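Local coordinates for antigen 43 (Escherichia coli, PDB 4KH3), which probably mediates self-association of bacterial cells, and so clumping and biofilm formation, as the surface alpha domain of an autotransporter, at residues 174-177 and 181-184; 197-202 and 207-212; 215-220 and 226-231; 247-250 and 254-257; 273-278 and 284-289. All coordinates share one frame; numbering follows the deposited sequence. Where two conformers were deposited one is given.

Interaction 1: residues 174-177 and 181-184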
loop_
_atom_site.group_PDB
_atom_site.type_symbol
_atom_site.label_atom_id
_atom_site.label_comp_id
_atom_site.label_asym_id
_atom_site.label_seq_id
_atom_site.Cartn_x
_atom_site.Cartn_y
_atom_site.Cartn_z
ATOM N N GLN A 174 8.534 13.348 6.479
ATOM C CA GLN A 174 9.978 13.423 6.655
ATOM C C GLN A 174 10.642 12.808 5.421
ATOM O O GLN A 174 10.359 11.673 5.054
ATOM C CB GLN A 174 10.427 12.694 7.921
ATOM C CG GLN A 174 11.941 12.713 8.121
ATOM C CD GLN A 174 12.407 11.700 9.162
ATOM O OE1 GLN A 174 12.384 10.499 8.922
ATOM N NE2 GLN A 174 12.842 12.188 10.314
ATOM N N VAL A 175 11.502 13.575 4.766
ATOM C CA VAL A 175 12.244 13.080 3.627
ATOM C C VAL A 175 13.688 12.898 4.044
ATOM O O VAL A 175 14.312 13.827 4.541
ATOM C CB VAL A 175 12.193 14.072 2.456
ATOM C CG1 VAL A 175 12.966 13.524 1.268
ATOM C CG2 VAL A 175 10.760 14.359 2.080
ATOM N N ILE A 176 14.228 11.703 3.857
ATOM C CA ILE A 176 15.638 11.482 4.144
ATOM C C ILE A 176 16.416 11.468 2.845
ATOM O O ILE A 176 16.292 10.537 2.057
ATOM C CB ILE A 176 15.870 10.155 4.859
ATOM C CG1 ILE A 176 15.016 10.085 6.129
ATOM C CG2 ILE A 176 17.333 10.015 5.212
ATOM C CD1 ILE A 176 14.905 8.705 6.696
ATOM N N TRP A 177 17.221 12.497 2.617
ATOM C CA TRP A 177 18.024 12.551 1.408
ATOM C C TRP A 177 19.075 11.457 1.472
ATOM O O TRP A 177 19.338 10.918 2.546
ATOM C CB TRP A 177 18.627 13.946 1.226
ATOM C CG TRP A 177 17.552 14.987 1.190
ATOM C CD1 TRP A 177 17.317 15.969 2.116
ATOM C CD2 TRP A 177 16.520 15.114 0.204
ATOM N NE1 TRP A 177 16.213 16.709 1.755
ATOM C CE2 TRP A 177 15.709 16.205 0.581
ATOM C CE3 TRP A 177 16.207 14.415 -0.971
ATOM C CZ2 TRP A 177 14.612 16.616 -0.175
ATOM C CZ3 TRP A 177 15.112 14.820 -1.719
ATOM C CH2 TRP A 177 14.329 15.910 -1.317
ATOM N N MET A 181 20.358 10.508 7.553
ATOM C CA MET A 181 20.040 9.378 8.405
ATOM C C MET A 181 18.978 9.706 9.467
ATOM O O MET A 181 19.078 10.704 10.186
ATOM C CB MET A 181 21.338 8.824 8.996
ATOM C CG MET A 181 21.502 8.922 10.498
ATOM S SD MET A 181 20.731 7.510 11.288
ATOM C CE MET A 181 20.779 6.355 9.927
ATOM N N ALA A 182 17.943 8.879 9.542
ATOM C CA ALA A 182 16.940 9.050 10.590
ATOM C C ALA A 182 16.939 7.882 11.558
ATOM O O ALA A 182 16.728 6.738 11.156
ATOM C CB ALA A 182 15.562 9.239 10.011
ATOM N N ARG A 183 17.167 8.179 12.831
ATOM C CA ARG A 183 17.161 7.142 13.857
ATOM C C ARG A 183 16.001 7.319 14.834
ATOM O O ARG A 183 15.745 8.439 15.310
ATOM C CB ARG A 183 18.486 7.150 14.618
ATOM C CG ARG A 183 18.857 5.800 15.180
ATOM C CD ARG A 183 20.064 5.900 16.093
ATOM N NE ARG A 183 20.991 6.919 15.619
ATOM C CZ ARG A 183 21.934 6.700 14.710
ATOM N NH1 ARG A 183 22.082 5.485 14.172
ATOM N NH2 ARG A 183 22.730 7.698 14.342
ATOM N N ASP A 184 15.313 6.211 15.125
ATOM C CA ASP A 184 14.192 6.185 16.074
ATOM C C ASP A 184 13.084 7.120 15.622
ATOM O O ASP A 184 12.968 8.248 16.098
ATOM C CB ASP A 184 14.633 6.539 17.501
ATOM C CG ASP A 184 15.878 5.765 17.954
ATOM O OD1 ASP A 184 15.980 4.552 17.684
ATOM O OD2 ASP A 184 16.771 6.389 18.571
#
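Within a single coil of the parallel beta-helix, the fold known for autotransporter passengers of the pectate-lyase-like clan, Gln-174 and Ile-176 of strand 174-176 reach across the interior to Ala-182 of strand 181-183, on the next face. The two short strands pass 7.8 Å apart at an angle of 127°, too far for backbone pairing, so side chains alone fill the gap. Ala-182 CB is the shared target. Ile-176 sets CG1 beside its own backbone N (chi1 -55°) and keeps the chain extended from there, which carries CD1 inward to 3.4 Å from Ala-182 CB. The other branch, Ile-176 CG2, leans instead on the backbone, 3.9 Å from Met-181 N, while the side chain of Met-181 itself starts off on the outer side of its strand. Two residues earlier on the same strand, the carboxamide of Gln-174 approaches the same methyl tilted, with Ala-182 CB standing off the amide plane: Gln-174 OE1 is 3.6 Å from it and Gln-174 NE2 4.0 Å. The polar partners lie along the axis: Gln-174 NE2 donates to Gln-157 OE1 of the preceding coil, and Gln-174 OE1 accepts from Gln-193 NE2 of the following one, the two bonds fixing the rotation of the amide. A ladder of glutamines thus runs parallel to the helix axis, flanked by methyl groups. The contact itself is apolar on the alanine side, and the buried amide, bonded through both OE1 and NE2 to glutamines of the adjoining coils, can lie against a methyl group while its polar atoms keep partners.

Interaction 2: residues 197-202 and 207-212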
loop_
_atom_site.group_PDB
_atom_site.type_symbol
_atom_site.label_atom_id
_atom_site.label_comp_id
_atom_site.label_asym_id
_atom_site.label_seq_id
_atom_site.Cartn_x
_atom_site.Cartn_y
_atom_site.Cartn_z
ATOM N N GLY A 197 18.019 7.944 1.928
ATOM C CA GLY A 197 19.227 7.687 2.694
ATOM C C GLY A 197 19.077 6.458 3.569
ATOM O O GLY A 197 18.762 5.376 3.067
ATOM N N GLU A 198 19.286 6.633 4.875
ATOM C CA GLU A 198 19.110 5.554 5.842
ATOM C C GLU A 198 18.032 5.848 6.895
ATOM O O GLU A 198 17.967 6.952 7.455
ATOM C CB GLU A 198 20.431 5.264 6.568
ATOM C CG GLU A 198 21.604 4.907 5.678
ATOM C CD GLU A 198 21.984 3.445 5.770
ATOM O OE1 GLU A 198 21.348 2.710 6.562
ATOM O OE2 GLU A 198 22.922 3.034 5.049
ATOM N N ALA A 199 17.204 4.846 7.179
ATOM C CA ALA A 199 16.277 4.913 8.302
ATOM C C ALA A 199 16.513 3.729 9.242
ATOM O O ALA A 199 16.392 2.571 8.837
ATOM C CB ALA A 199 14.825 4.932 7.814
ATOM N N HIS A 200 16.865 4.036 10.486
ATOM C CA HIS A 200 17.107 3.016 11.496
ATOM C C HIS A 200 16.047 3.106 12.580
ATOM O O HIS A 200 15.765 4.186 13.099
ATOM C CB HIS A 200 18.494 3.190 12.118
ATOM C CG HIS A 200 19.621 2.948 11.163
ATOM N ND1 HIS A 200 19.517 2.078 10.097
ATOM C CD2 HIS A 200 20.870 3.451 11.114
ATOM C CE1 HIS A 200 20.655 2.068 9.430
ATOM N NE2 HIS A 200 21.493 2.898 10.018
ATOM N N ASN A 201 15.458 1.964 12.910
ATOM C CA ASN A 201 14.465 1.872 13.991
ATOM C C ASN A 201 13.252 2.774 13.780
ATOM O O ASN A 201 13.139 3.841 14.363
ATOM C CB ASN A 201 15.096 2.148 15.360
ATOM C CG ASN A 201 16.399 1.395 15.555
ATOM O OD1 ASN A 201 16.478 0.199 15.290
ATOM N ND2 ASN A 201 17.429 2.094 16.014
ATOM N N THR A 202 12.343 2.324 12.938
ATOM C CA THR A 202 11.171 3.087 12.603
ATOM C C THR A 202 9.959 2.281 13.015
ATOM O O THR A 202 9.838 1.094 12.694
ATOM C CB THR A 202 11.122 3.380 11.091
ATOM O OG1 THR A 202 12.342 4.010 10.692
ATOM C CG2 THR A 202 9.960 4.281 10.752
ATOM N N GLY A 207 1.412 4.459 10.294
ATOM C CA GLY A 207 2.037 5.316 9.302
ATOM C C GLY A 207 2.718 4.583 8.155
ATOM O O GLY A 207 2.733 3.345 8.097
ATOM N N ASN A 208 3.294 5.361 7.241
ATOM C CA ASN A 208 3.896 4.809 6.029
ATOM C C ASN A 208 5.375 5.113 5.941
ATOM O O ASN A 208 5.820 6.203 6.315
ATOM C CB ASN A 208 3.209 5.380 4.788
ATOM C CG ASN A 208 1.720 5.059 4.738
ATOM O OD1 ASN A 208 1.224 4.194 5.462
ATOM N ND2 ASN A 208 1.008 5.739 3.864
ATOM N N GLN A 209 6.138 4.147 5.447
ATOM C CA GLN A 209 7.528 4.381 5.113
ATOM C C GLN A 209 7.800 3.905 3.683
ATOM O O GLN A 209 7.534 2.744 3.336
ATOM C CB GLN A 209 8.451 3.672 6.094
ATOM C CG GLN A 209 9.911 3.784 5.711
ATOM C CD GLN A 209 10.808 2.878 6.529
ATOM O OE1 GLN A 209 10.739 1.649 6.426
ATOM N NE2 GLN A 209 11.652 3.481 7.346
ATOM N N TYR A 210 8.305 4.819 2.858
ATOM C CA TYR A 210 8.624 4.530 1.465
ATOM C C TYR A 210 10.133 4.550 1.275
ATOM O O TYR A 210 10.793 5.579 1.433
ATOM C CB TYR A 210 7.988 5.552 0.525
ATOM C CG TYR A 210 6.512 5.762 0.736
ATOM C CD1 TYR A 210 5.584 4.933 0.140
ATOM C CD2 TYR A 210 6.046 6.815 1.503
ATOM C CE1 TYR A 210 4.229 5.131 0.314
ATOM C CE2 TYR A 210 4.692 7.030 1.685
ATOM C CZ TYR A 210 3.786 6.177 1.092
ATOM O OH TYR A 210 2.426 6.368 1.274
ATOM N N VAL A 211 10.674 3.391 0.937
ATOM C CA VAL A 211 12.095 3.255 0.728
ATOM C C VAL A 211 12.346 3.286 -0.764
ATOM O O VAL A 211 11.962 2.367 -1.497
ATOM C CB VAL A 211 12.607 1.945 1.307
ATOM C CG1 VAL A 211 14.118 1.855 1.125
ATOM C CG2 VAL A 211 12.192 1.842 2.786
ATOM N N HIS A 212 12.972 4.368 -1.206
ATOM C CA HIS A 212 13.251 4.570 -2.612
ATOM C C HIS A 212 14.557 3.910 -3.034
ATOM O O HIS A 212 15.320 3.410 -2.202
ATOM C CB HIS A 212 13.261 6.065 -2.930
ATOM C CG HIS A 212 11.896 6.675 -2.947
ATOM N ND1 HIS A 212 11.390 7.345 -4.041
ATOM C CD2 HIS A 212 10.913 6.691 -2.015
ATOM C CE1 HIS A 212 10.166 7.760 -3.775
ATOM N NE2 HIS A 212 9.851 7.376 -2.551
#
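Gln-209 OE1, the acceptor end of a buried carboxamide, takes a hydrogen bond from Thr-220 OG1 and a weaker one from Gln-228 NE2, while the other end of the same group, NE2, lies against Ala-199 and Thr-202. Gln-209 NE2 has its own acceptor in Gln-193 OE1 of the preceding coil, so the amide is held from both sides along the axis, which is consistent with its modelled orientation. Across the contact, Gln-209 NE2 comes 3.5 Å from Ala-199 CB and 3.5 Å from Thr-202 OG1. It also skims the rest of the threonine, 3.8 Å from Thr-202 CB and 3.9 Å from Thr-202 CG2, the two side chains crossing at a slant. Gln-209 reaches this far because CG stands anti to the backbone N (chi1 175°) and the chain continues extended to the amide; the CA atoms of Thr-202 and Gln-209 are still 8.4 Å apart. This is the inside of a coil of the parallel beta-helix. Strand 198-200 runs along one face, the chain bends at Asn-201, whose phi of 59° is positive, and Thr-202 opens the next face. Ala-199 and Thr-202 therefore sit before and after the corner with both CB atoms directed to the interior, where the amide end of the glutamine from strand 208-211 meets them both. Asn-201 faces away from this interior, and its ND2 makes a weak hydrogen bond to Asp-184 OD1 at the equivalent bend of the preceding coil.

Interaction 3: residues 215-220 and 226-231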
loop_
_atom_site.group_PDB
_atom_site.type_symbol
_atom_site.label_atom_id
_atom_site.label_comp_id
_atom_site.label_asym_id
_atom_site.label_seq_id
_atom_site.Cartn_x
_atom_site.Cartn_y
_atom_site.Cartn_z
ATOM N N GLY A 215 17.848 3.699 -1.148
ATOM C CA GLY A 215 17.557 3.908 0.260
ATOM C C GLY A 215 17.598 2.609 1.040
ATOM O O GLY A 215 17.380 1.532 0.485
ATOM N N THR A 216 17.881 2.701 2.330
ATOM C CA THR A 216 17.920 1.509 3.182
ATOM C C THR A 216 17.169 1.775 4.485
ATOM O O THR A 216 17.353 2.816 5.113
ATOM C CB THR A 216 19.380 1.069 3.484
ATOM O OG1 THR A 216 20.090 0.891 2.257
ATOM C CG2 THR A 216 19.421 -0.243 4.267
ATOM N N ALA A 217 16.310 0.839 4.869
ATOM C CA ALA A 217 15.599 0.907 6.142
ATOM C C ALA A 217 15.921 -0.328 6.981
ATOM O O ALA A 217 15.726 -1.463 6.540
ATOM C CB ALA A 217 14.089 1.019 5.908
ATOM N N THR A 218 16.421 -0.104 8.189
ATOM C CA THR A 218 16.721 -1.209 9.096
ATOM C C THR A 218 15.833 -1.148 10.334
ATOM O O THR A 218 15.574 -0.073 10.870
ATOM C CB THR A 218 18.198 -1.207 9.520
ATOM O OG1 THR A 218 18.479 -0.027 10.284
ATOM C CG2 THR A 218 19.104 -1.237 8.296
ATOM N N GLU A 219 15.363 -2.311 10.771
ATOM C CA GLU A 219 14.512 -2.414 11.947
ATOM C C GLU A 219 13.250 -1.566 11.835
ATOM O O GLU A 219 12.975 -0.728 12.693
ATOM C CB GLU A 219 15.283 -2.061 13.223
ATOM C CG GLU A 219 16.130 -3.193 13.781
ATOM C CD GLU A 219 17.534 -3.201 13.210
ATOM O OE1 GLU A 219 17.963 -2.157 12.662
ATOM O OE2 GLU A 219 18.205 -4.250 13.315
ATOM N N THR A 220 12.495 -1.762 10.761
ATOM C CA THR A 220 11.190 -1.134 10.677
ATOM C C THR A 220 10.188 -2.035 11.364
ATOM O O THR A 220 10.129 -3.233 11.105
ATOM C CB THR A 220 10.768 -0.832 9.234
ATOM O OG1 THR A 220 11.643 0.161 8.693
ATOM C CG2 THR A 220 9.347 -0.288 9.189
ATOM N N GLY A 226 0.052 -0.055 9.605
ATOM C CA GLY A 226 1.325 0.408 9.096
ATOM C C GLY A 226 1.605 -0.148 7.706
ATOM O O GLY A 226 1.111 -1.208 7.322
ATOM N N TRP A 227 2.424 0.563 6.955
ATOM C CA TRP A 227 2.716 0.183 5.593
ATOM C C TRP A 227 4.177 0.510 5.267
ATOM O O TRP A 227 4.554 1.685 5.209
ATOM C CB TRP A 227 1.773 0.945 4.667
ATOM C CG TRP A 227 1.743 0.464 3.232
ATOM C CD1 TRP A 227 2.035 -0.786 2.775
ATOM C CD2 TRP A 227 1.400 1.242 2.076
ATOM N NE1 TRP A 227 1.898 -0.836 1.408
ATOM C CE2 TRP A 227 1.493 0.391 0.954
ATOM C CE3 TRP A 227 1.007 2.572 1.883
ATOM C CZ2 TRP A 227 1.219 0.824 -0.346
ATOM C CZ3 TRP A 227 0.729 3.008 0.585
ATOM C CH2 TRP A 227 0.836 2.134 -0.510
ATOM N N GLN A 228 5.007 -0.518 5.092
ATOM C CA GLN A 228 6.369 -0.298 4.617
ATOM C C GLN A 228 6.464 -0.674 3.141
ATOM O O GLN A 228 6.122 -1.787 2.765
ATOM C CB GLN A 228 7.396 -1.093 5.429
ATOM C CG GLN A 228 8.819 -0.839 4.955
ATOM C CD GLN A 228 9.851 -1.647 5.696
ATOM O OE1 GLN A 228 9.580 -2.766 6.139
ATOM N NE2 GLN A 228 11.055 -1.089 5.829
ATOM N N VAL A 229 6.918 0.259 2.308
ATOM C CA VAL A 229 6.960 0.035 0.867
ATOM C C VAL A 229 8.395 0.073 0.391
ATOM O O VAL A 229 9.083 1.088 0.556
ATOM C CB VAL A 229 6.162 1.100 0.090
ATOM C CG1 VAL A 229 6.304 0.880 -1.408
ATOM C CG2 VAL A 229 4.706 1.065 0.489
ATOM N N ILE A 230 8.856 -1.035 -0.184
ATOM C CA ILE A 230 10.199 -1.083 -0.747
ATOM C C ILE A 230 10.129 -0.986 -2.265
ATOM O O ILE A 230 9.725 -1.936 -2.945
ATOM C CB ILE A 230 10.935 -2.354 -0.336
ATOM C CG1 ILE A 230 10.739 -2.616 1.165
ATOM C CG2 ILE A 230 12.405 -2.220 -0.643
ATOM C CD1 ILE A 230 11.299 -1.522 2.035
ATOM N N LYS A 231 10.486 0.180 -2.793
ATOM C CA LYS A 231 10.489 0.395 -4.234
ATOM C C LYS A 231 11.660 -0.329 -4.899
ATOM O O LYS A 231 12.530 -0.903 -4.215
ATOM C CB LYS A 231 10.509 1.892 -4.553
ATOM C CG LYS A 231 9.206 2.619 -4.147
ATOM C CD LYS A 231 9.161 4.039 -4.681
ATOM C CE LYS A 231 7.809 4.357 -5.301
ATOM N NZ LYS A 231 6.680 3.818 -4.486
HETATM O O HOH W 1 13.084 -2.606 7.951
#
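Gln-228, inward-facing on strand 227-230 of the parallel beta-helix, runs straight at Ala-217 and Thr-220 on the other side of the coil's interior. Its CB and CG continue the line set by a first torsion of -179°, with CG anti to the backbone N, and deliver the amide to the far wall. There Gln-228 CD settles on the threonine's carbons, 3.7 Å from Thr-220 CB and 3.8 Å from Thr-220 CG2. Gln-228 OE1 accepts a hydrogen bond from Thr-239 OG1 in the following coil. At the tip, Gln-228 NE2 is 3.7 Å from Ala-217 CB and only 3.2 Å from Thr-220 OG1, yet the angle is too poor for a hydrogen bond; that hydroxyl bonds Gln-209 OE1, which also accepts weakly from Gln-228 NE2. Ala-217 and Thr-220 straddle the bend at Glu-219, where phi is 57°, so the two residues converge on one amide. A water stitches the inner side of this corner: it donates to Ala-217 O at 3.2 Å and accepts from Thr-220 N at 3.0 Å. The same water also takes a weak hydrogen bond from Gln-228 NE2, 3.3 Å away.

Interaction 4: residues 247-250 and 254-257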
loop_
_atom_site.group_PDB
_atom_site.type_symbol
_atom_site.label_atom_id
_atom_site.label_comp_id
_atom_site.label_asym_id
_atom_site.label_seq_id
_atom_site.Cartn_x
_atom_site.Cartn_y
_atom_site.Cartn_z
ATOM N N LEU A 247 3.859 -5.196 4.771
ATOM C CA LEU A 247 5.099 -4.939 4.063
ATOM C C LEU A 247 4.876 -5.209 2.583
ATOM O O LEU A 247 4.348 -6.242 2.207
ATOM C CB LEU A 247 6.218 -5.825 4.592
ATOM C CG LEU A 247 7.436 -5.818 3.674
ATOM C CD1 LEU A 247 8.060 -4.414 3.635
ATOM C CD2 LEU A 247 8.424 -6.862 4.140
ATOM N N GLN A 248 5.272 -4.267 1.748
ATOM C CA GLN A 248 5.125 -4.404 0.315
ATOM C C GLN A 248 6.485 -4.214 -0.366
ATOM O O GLN A 248 7.129 -3.159 -0.235
ATOM C CB GLN A 248 4.119 -3.380 -0.204
ATOM C CG GLN A 248 3.937 -3.395 -1.709
ATOM C CD GLN A 248 2.764 -2.536 -2.162
ATOM O OE1 GLN A 248 1.727 -2.445 -1.485
ATOM N NE2 GLN A 248 2.927 -1.893 -3.306
ATOM N N VAL A 249 6.924 -5.247 -1.078
ATOM C CA VAL A 249 8.216 -5.213 -1.760
ATOM C C VAL A 249 7.995 -5.288 -3.257
ATOM O O VAL A 249 7.590 -6.324 -3.768
ATOM C CB VAL A 249 9.115 -6.379 -1.320
ATOM C CG1 VAL A 249 10.504 -6.220 -1.900
ATOM C CG2 VAL A 249 9.190 -6.440 0.200
ATOM N N ASN A 250 8.224 -4.179 -3.958
ATOM C CA ASN A 250 8.015 -4.144 -5.399
ATOM C C ASN A 250 9.079 -4.932 -6.130
ATOM O O ASN A 250 10.109 -5.307 -5.550
ATOM C CB ASN A 250 8.063 -2.715 -5.934
ATOM C CG ASN A 250 6.950 -1.863 -5.422
ATOM O OD1 ASN A 250 5.959 -2.369 -4.899
ATOM N ND2 ASN A 250 7.091 -0.549 -5.582
ATOM N N LYS A 254 14.264 -5.158 -2.243
ATOM C CA LYS A 254 14.793 -6.224 -1.401
ATOM C C LYS A 254 14.426 -6.038 0.072
ATOM O O LYS A 254 14.476 -4.928 0.602
ATOM C CB LYS A 254 16.314 -6.330 -1.567
ATOM C CG LYS A 254 16.922 -7.422 -0.721
ATOM C CD LYS A 254 18.421 -7.557 -0.930
ATOM C CE LYS A 254 18.944 -8.789 -0.185
ATOM N NZ LYS A 254 20.432 -8.844 -0.182
ATOM N N ALA A 255 14.044 -7.133 0.720
ATOM C CA ALA A 255 13.794 -7.141 2.152
ATOM C C ALA A 255 14.291 -8.457 2.721
ATOM O O ALA A 255 13.813 -9.516 2.341
ATOM C CB ALA A 255 12.311 -6.979 2.445
ATOM N N SER A 256 15.247 -8.384 3.637
ATOM C CA SER A 256 15.766 -9.564 4.294
ATOM C C SER A 256 15.471 -9.520 5.792
ATOM O O SER A 256 15.245 -8.440 6.357
ATOM C CB SER A 256 17.263 -9.681 4.057
ATOM O OG SER A 256 17.918 -8.444 4.281
ATOM N N ASP A 257 15.468 -10.702 6.414
ATOM C CA ASP A 257 15.215 -10.851 7.841
ATOM C C ASP A 257 13.858 -10.276 8.211
ATOM O O ASP A 257 13.700 -9.568 9.214
ATOM C CB ASP A 257 16.331 -10.225 8.666
ATOM C CG ASP A 257 17.588 -11.066 8.661
ATOM O OD1 ASP A 257 17.470 -12.297 8.813
ATOM O OD2 ASP A 257 18.689 -10.503 8.494
#
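Val-249 holds CG1 anti to its backbone N (chi1 -173°), which swings CG2 to the N side and splits its two methyls between the backbone and the side chain of strand 254-256. Val-249 CG2 meets Ala-255 CB at 3.9 Å, and Val-249 CG1 rests 3.9 Å from Lys-254 N, beside the start of that strand. Leu-247, two residues earlier on the same inward side, also has CG anti to the backbone N, and with the second torsion near 65° its CD2 lies 4.2 Å from Ala-255 CB. The alanine methyl is thus shared by two branched side chains, and no hydrogen bond joins the segments. Lys-254 sets off with its CB on the side away from strand 247-249. On the outer side of strand 247-249, Gln-248 NE2 gives a weak but nearly straight hydrogen bond to Asn-250 OD1, 3.5 Å away, and Asn-250 ND2 weakly bonds a malonate ion, probably from the crystallisation liquor. The backbone of strand 247-249 pairs with strands 227-230 and 265-269 of the adjoining coils. With strand axes 7.9 Å apart and directions 131° from one another, this is the aliphatic filling between two faces of a parallel beta-helix coil.

Interaction 5: residues 273-278 and 284-289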
loop_
_atom_site.group_PDB
_atom_site.type_symbol
_atom_site.label_atom_id
_atom_site.label_comp_id
_atom_site.label_asym_id
_atom_site.label_seq_id
_atom_site.Cartn_x
_atom_site.Cartn_y
_atom_site.Cartn_z
ATOM N N THR A 273 12.841 -9.549 -3.977
ATOM C CA THR A 273 13.625 -10.395 -3.081
ATOM C C THR A 273 13.160 -10.213 -1.640
ATOM O O THR A 273 13.246 -9.119 -1.086
ATOM C CB THR A 273 15.106 -10.055 -3.145
ATOM O OG1 THR A 273 15.540 -10.126 -4.507
ATOM C CG2 THR A 273 15.909 -11.037 -2.283
ATOM N N VAL A 274 12.646 -11.281 -1.038
ATOM C CA VAL A 274 12.132 -11.212 0.321
ATOM C C VAL A 274 12.517 -12.484 1.061
ATOM O O VAL A 274 12.200 -13.576 0.610
ATOM C CB VAL A 274 10.585 -11.062 0.328
ATOM C CG1 VAL A 274 10.077 -10.805 1.728
ATOM C CG2 VAL A 274 10.142 -9.944 -0.605
ATOM N N THR A 275 13.231 -12.354 2.178
ATOM C CA THR A 275 13.542 -13.517 3.012
ATOM C C THR A 275 13.202 -13.265 4.487
ATOM O O THR A 275 13.321 -12.138 4.981
ATOM C CB THR A 275 15.025 -13.943 2.897
ATOM O OG1 THR A 275 15.868 -12.870 3.327
ATOM C CG2 THR A 275 15.381 -14.314 1.468
ATOM N N GLY A 276 12.769 -14.315 5.181
ATOM C CA GLY A 276 12.568 -14.235 6.616
ATOM C C GLY A 276 11.872 -15.435 7.219
ATOM O O GLY A 276 12.056 -16.572 6.778
ATOM N N THR A 277 11.068 -15.180 8.243
ATOM C CA THR A 277 10.262 -16.223 8.872
ATOM C C THR A 277 8.839 -15.752 9.040
ATOM O O THR A 277 8.588 -14.587 9.324
ATOM C CB THR A 277 10.791 -16.600 10.267
ATOM O OG1 THR A 277 11.041 -15.395 11.013
ATOM C CG2 THR A 277 12.076 -17.392 10.146
ATOM N N ASN A 278 7.896 -16.656 8.866
ATOM C CA ASN A 278 6.526 -16.338 9.212
ATOM C C ASN A 278 6.073 -17.359 10.233
ATOM O O ASN A 278 6.901 -18.092 10.785
ATOM C CB ASN A 278 5.621 -16.308 7.976
ATOM C CG ASN A 278 5.755 -17.551 7.114
ATOM O OD1 ASN A 278 5.800 -18.679 7.618
ATOM N ND2 ASN A 278 5.807 -17.350 5.797
ATOM N N SER A 284 10.907 -17.607 1.565
ATOM C CA SER A 284 11.762 -16.825 0.693
ATOM C C SER A 284 11.105 -16.549 -0.644
ATOM O O SER A 284 10.293 -17.325 -1.129
ATOM C CB SER A 284 13.077 -17.548 0.463
ATOM O OG SER A 284 12.823 -18.852 -0.022
ATOM N N VAL A 285 11.437 -15.396 -1.199
ATOM C CA VAL A 285 11.163 -15.075 -2.580
ATOM C C VAL A 285 12.524 -14.640 -3.081
ATOM O O VAL A 285 13.003 -13.546 -2.757
ATOM C CB VAL A 285 10.160 -13.926 -2.732
ATOM C CG1 VAL A 285 9.800 -13.741 -4.188
ATOM C CG2 VAL A 285 8.899 -14.194 -1.912
ATOM N N VAL A 286 13.165 -15.534 -3.829
ATOM C CA VAL A 286 14.530 -15.331 -4.284
ATOM C C VAL A 286 14.689 -15.774 -5.742
ATOM O O VAL A 286 14.310 -16.894 -6.105
ATOM C CB VAL A 286 15.513 -16.127 -3.397
ATOM C CG1 VAL A 286 16.881 -16.188 -4.029
ATOM C CG2 VAL A 286 15.604 -15.503 -2.034
ATOM N N ALA A 287 15.241 -14.883 -6.568
ATOM C CA ALA A 287 15.604 -15.192 -7.954
ATOM C C ALA A 287 14.467 -15.864 -8.706
ATOM O O ALA A 287 14.661 -16.889 -9.362
ATOM C CB ALA A 287 16.886 -16.065 -8.006
ATOM N N GLY A 288 13.274 -15.298 -8.575
ATOM C CA GLY A 288 12.120 -15.764 -9.318
ATOM C C GLY A 288 11.396 -16.927 -8.680
ATOM O O GLY A 288 10.453 -17.459 -9.258
ATOM N N LYS A 289 11.827 -17.329 -7.488
ATOM C CA LYS A 289 11.223 -18.490 -6.832
ATOM C C LYS A 289 10.743 -18.191 -5.403
ATOM O O LYS A 289 11.497 -17.682 -4.572
ATOM C CB LYS A 289 12.212 -19.654 -6.838
ATOM C CG LYS A 289 11.868 -20.787 -5.899
ATOM C CD LYS A 289 10.801 -21.697 -6.449
ATOM C CE LYS A 289 10.973 -23.110 -5.889
ATOM N NZ LYS A 289 10.867 -23.146 -4.406
HETATM O O HOH W 2 16.384 -12.348 -5.867
#
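Val-274 and Val-285 each give one N-H and accept one at C=O from the other. Val-274 N donates to Val-285 O at 2.9 Å, and Val-285 N donates to Val-274 O at 2.7 Å, both bonds bent only modestly (162° and 161° at the hydrogen). Each carbonyl has a further C-H neighbour: Thr-273 CA approaches Val-285 O to 3.2 Å, and Ser-284 CA approaches Val-274 O to 3.3 Å. Val-274 and Val-285 form an antiparallel hydrogen-bonded pair in the beta hairpin of strands 273-278 and 281-286, which interrupts the parallel run of the beta-helix. The valine side chains share the buried face. On the other, Thr-275 and Ser-284 make the non-hydrogen-bonded pair, and Thr-275 CG2 packs 3.7 Å from Val-286 CG2. Ser-284 OG is hydrogen-bonded to a malonate ion, probably from the crystallisation liquor. The buried Asn-278 accepts from Leu-280 N at OD1 and donates from ND2 to Asn-292 O. Past Val-286 the chain reverses in a type I' turn, closed by Val-286 N to Lys-289 O and Lys-289 N to Val-286 O. The amide at the turn's first inner position, Ala-287 N, donates to a water at 2.9 Å, and that water also hydrogen-bonds Thr-273 OG1, 2.7 Å away.

The five contacts follow one another along the beta-helix, with centres 7, 5, 8 and 9 Å apart from one to the next and about 27 Å between interactions 1 and 5. Probable backbone hydrogen bonds link each to its neighbour: Ala-182 O with His-200 N (2.8 Å) for interactions 1 and 2, Gln-209 O with Val-229 N (2.8 Å) for 2 and 3, Gln-228 O with Gln-248 N (2.8 Å) for 3 and 4, and Ala-255 O with Thr-275 N (2.9 Å) for 4 and 5. Inside, the glutamines of interactions 1 to 3 give way to Leu-247 in interaction 4, whose CD1 lies 3.4 Å from Gln-228 OE1. Interaction 5 adds an antiparallel hairpin, whose Val-274 CG2 still packs 3.7 Å from Val-249 CG2.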